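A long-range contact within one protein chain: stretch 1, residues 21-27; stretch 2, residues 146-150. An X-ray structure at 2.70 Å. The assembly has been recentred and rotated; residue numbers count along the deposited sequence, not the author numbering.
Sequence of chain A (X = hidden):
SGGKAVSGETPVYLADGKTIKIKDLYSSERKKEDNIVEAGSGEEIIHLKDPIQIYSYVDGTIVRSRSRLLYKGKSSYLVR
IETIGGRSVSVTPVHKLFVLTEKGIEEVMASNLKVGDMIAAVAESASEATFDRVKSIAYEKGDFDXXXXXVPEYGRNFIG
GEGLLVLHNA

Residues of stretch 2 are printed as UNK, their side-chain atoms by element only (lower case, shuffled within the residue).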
# COMPACT_ATOMS: atom_id res chain seq x y z
N LYS A 21 0.82 -7.24 -9.05
CA LYS A 21 1.86 -7.01 -8.06
C LYS A 21 2.53 -5.69 -8.39
O LYS A 21 2.81 -5.42 -9.57
CB LYS A 21 2.89 -8.13 -8.11
CG LYS A 21 2.40 -9.46 -7.57
CD LYS A 21 3.51 -10.46 -7.64
CE LYS A 21 2.99 -11.87 -7.78
NZ LYS A 21 4.06 -12.69 -8.40
N ILE A 22 2.79 -4.87 -7.38
CA ILE A 22 3.35 -3.54 -7.62
C ILE A 22 4.69 -3.58 -8.39
O ILE A 22 4.95 -2.74 -9.24
CB ILE A 22 3.44 -2.69 -6.33
CG1 ILE A 22 3.72 -1.22 -6.67
CG2 ILE A 22 4.49 -3.25 -5.36
CD1 ILE A 22 3.25 -0.22 -5.55
N LYS A 23 5.52 -4.58 -8.14
CA LYS A 23 6.79 -4.64 -8.85
C LYS A 23 6.60 -4.91 -10.34
O LYS A 23 7.39 -4.44 -11.17
CB LYS A 23 7.71 -5.70 -8.23
CG LYS A 23 7.34 -7.12 -8.58
CD LYS A 23 8.26 -8.06 -7.83
CE LYS A 23 7.96 -9.51 -8.15
NZ LYS A 23 7.66 -9.64 -9.60
N ASP A 24 5.54 -5.63 -10.70
CA ASP A 24 5.28 -5.91 -12.11
C ASP A 24 4.73 -4.68 -12.82
O ASP A 24 5.13 -4.36 -13.96
CB ASP A 24 4.32 -7.09 -12.27
CG ASP A 24 4.91 -8.40 -11.77
OD1 ASP A 24 6.16 -8.49 -11.73
OD2 ASP A 24 4.13 -9.32 -11.41
N LEU A 25 3.81 -4.01 -12.13
CA LEU A 25 3.23 -2.77 -12.61
C LEU A 25 4.33 -1.74 -12.87
O LEU A 25 4.39 -1.12 -13.92
CB LEU A 25 2.27 -2.23 -11.57
CG LEU A 25 1.79 -0.79 -11.80
CD1 LEU A 25 1.10 -0.70 -13.16
CD2 LEU A 25 0.87 -0.35 -10.70
N TYR A 26 5.20 -1.58 -11.88
CA TYR A 26 6.33 -0.67 -11.99
C TYR A 26 7.18 -1.01 -13.21
O TYR A 26 7.56 -0.12 -14.00
CB TYR A 26 7.20 -0.71 -10.72
CG TYR A 26 8.25 0.38 -10.73
CD1 TYR A 26 7.97 1.65 -10.19
CD2 TYR A 26 9.52 0.16 -11.28
CE1 TYR A 26 8.93 2.66 -10.21
CE2 TYR A 26 10.47 1.17 -11.31
CZ TYR A 26 10.17 2.41 -10.78
OH TYR A 26 11.12 3.39 -10.82
N SER A 27 7.49 -2.28 -13.36
CA SER A 27 8.45 -2.70 -14.36
C SER A 27 7.91 -2.41 -15.75
O SER A 27 8.64 -1.97 -16.66
CB SER A 27 8.69 -4.20 -14.23
OG SER A 27 9.80 -4.57 -15.02
N UNK A 146 11.64 -1.70 -2.62
CA UNK A 146 10.32 -1.30 -2.15
C UNK A 146 9.70 -0.32 -3.14
O UNK A 146 10.40 0.31 -3.93
c UNK A 146 11.22 0.45 -0.54
c UNK A 146 10.33 -0.76 -0.68
c UNK A 146 10.77 -1.83 0.26
N UNK A 147 8.37 -0.23 -3.09
CA UNK A 147 7.59 0.49 -4.08
C UNK A 147 6.47 1.28 -3.41
O UNK A 147 5.99 0.93 -2.33
o UNK A 147 10.77 -3.47 -8.12
c UNK A 147 9.31 -1.62 -7.85
c UNK A 147 6.97 -0.50 -5.08
c UNK A 147 8.40 -0.90 -7.12
c UNK A 147 9.85 -2.79 -7.34
c UNK A 147 8.53 -2.50 -5.34
c UNK A 147 9.46 -3.24 -6.08
c UNK A 147 7.98 -1.32 -5.86
N UNK A 148 6.06 2.36 -4.07
CA UNK A 148 4.96 3.19 -3.62
C UNK A 148 4.31 3.77 -4.86
O UNK A 148 4.93 3.88 -5.91
o UNK A 148 3.21 4.63 -2.03
o UNK A 148 4.69 6.13 -1.34
c UNK A 148 5.49 4.32 -2.73
c UNK A 148 4.38 5.08 -1.99
N UNK A 149 3.04 4.11 -4.75
CA UNK A 149 2.40 4.90 -5.78
C UNK A 149 1.72 6.08 -5.12
O UNK A 149 1.55 6.08 -3.91
c UNK A 149 -0.20 2.18 -6.72
c UNK A 149 -0.64 4.04 -5.15
c UNK A 149 1.41 4.05 -6.56
c UNK A 149 0.43 3.18 -5.79
N UNK A 150 1.32 7.09 -5.89
CA UNK A 150 0.57 8.18 -5.29
C UNK A 150 -0.93 8.00 -5.52
O UNK A 150 -1.36 7.62 -6.60
o UNK A 150 0.52 9.78 -7.11
c UNK A 150 1.04 9.54 -5.82
O HOH W 1 10.25 -3.52 -10.91

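Position 146 has three side-chain carbons: one attached to CA and carrying the other two. The fork at CB, with no heteroatom, marks a valine. The side chain of Val 146 points away from stretch 1 and touches nothing on it.

Position 147 has eight side-chain atoms: a CB, then a ring of six carbons that bears one oxygen. CB lies 3.7 Å from Ile 22 CG1. One face of the ring lies against Lys 23, whose CA sits 4.0 Å from the ring centroid and 16° off the ring normal. A ring edge points toward Tyr 26. A six-carbon ring ending in one oxygen is a tyrosine. In Tyr 147 that oxygen is OH, and it lies 2.8 Å from the oxygen of water 1. The same water donates to Lys 23 O at 3.0 Å from its oxygen, so it bridges the two stretches.

Position 148 has two side-chain carbons, the second carrying two oxygens. This short carboxylate is an aspartate. The side chain of Asp 148 points away from the helix. Its backbone N still lies 4.1 Å from Ile 22 CD1. Its OD1 accepts a weak hydrogen bond from N of position 149, at 2.8 Å.

Position 149 has four side-chain carbons, forked at the second. Its CA-to-CB bond points toward stretch 1, and one of its terminal carbons comes within 4.4 Å of Ile 22 CD1. A fork one carbon beyond CB makes it a leucine, and that terminal carbon is Leu 149 CD2.

Position 150 has one carbon and one oxygen. It is a serine. Ser 150 lies outside the strand, and its side chain is out of reach of stretch 1.

The contact packs a helix across a strand, with 72° between their directions. Side chains alternate along the strand, so Tyr 147 and Leu 149 point toward the helix while Val 146 and Asp 148 point away. Tyr 147 is the centre. Ile 22 packs against its CB and reaches on to Leu 149. One helical turn later, Tyr 26 meets the Tyr 147 ring in an offset edge-to-face pair, with centroids 5.4 Å apart and Tyr 26 CG 3.7 Å from Tyr 147 CE1. Lys 23 lends its CA and CB to the contact, while its NZ forms a salt bridge with Asp 24 OD1 at 2.8 Å. No direct hydrogen bond joins the stretches. Apolar and aromatic packing holds them, with the one water as a polar link.

Stretch 2 146-150: VYDLS
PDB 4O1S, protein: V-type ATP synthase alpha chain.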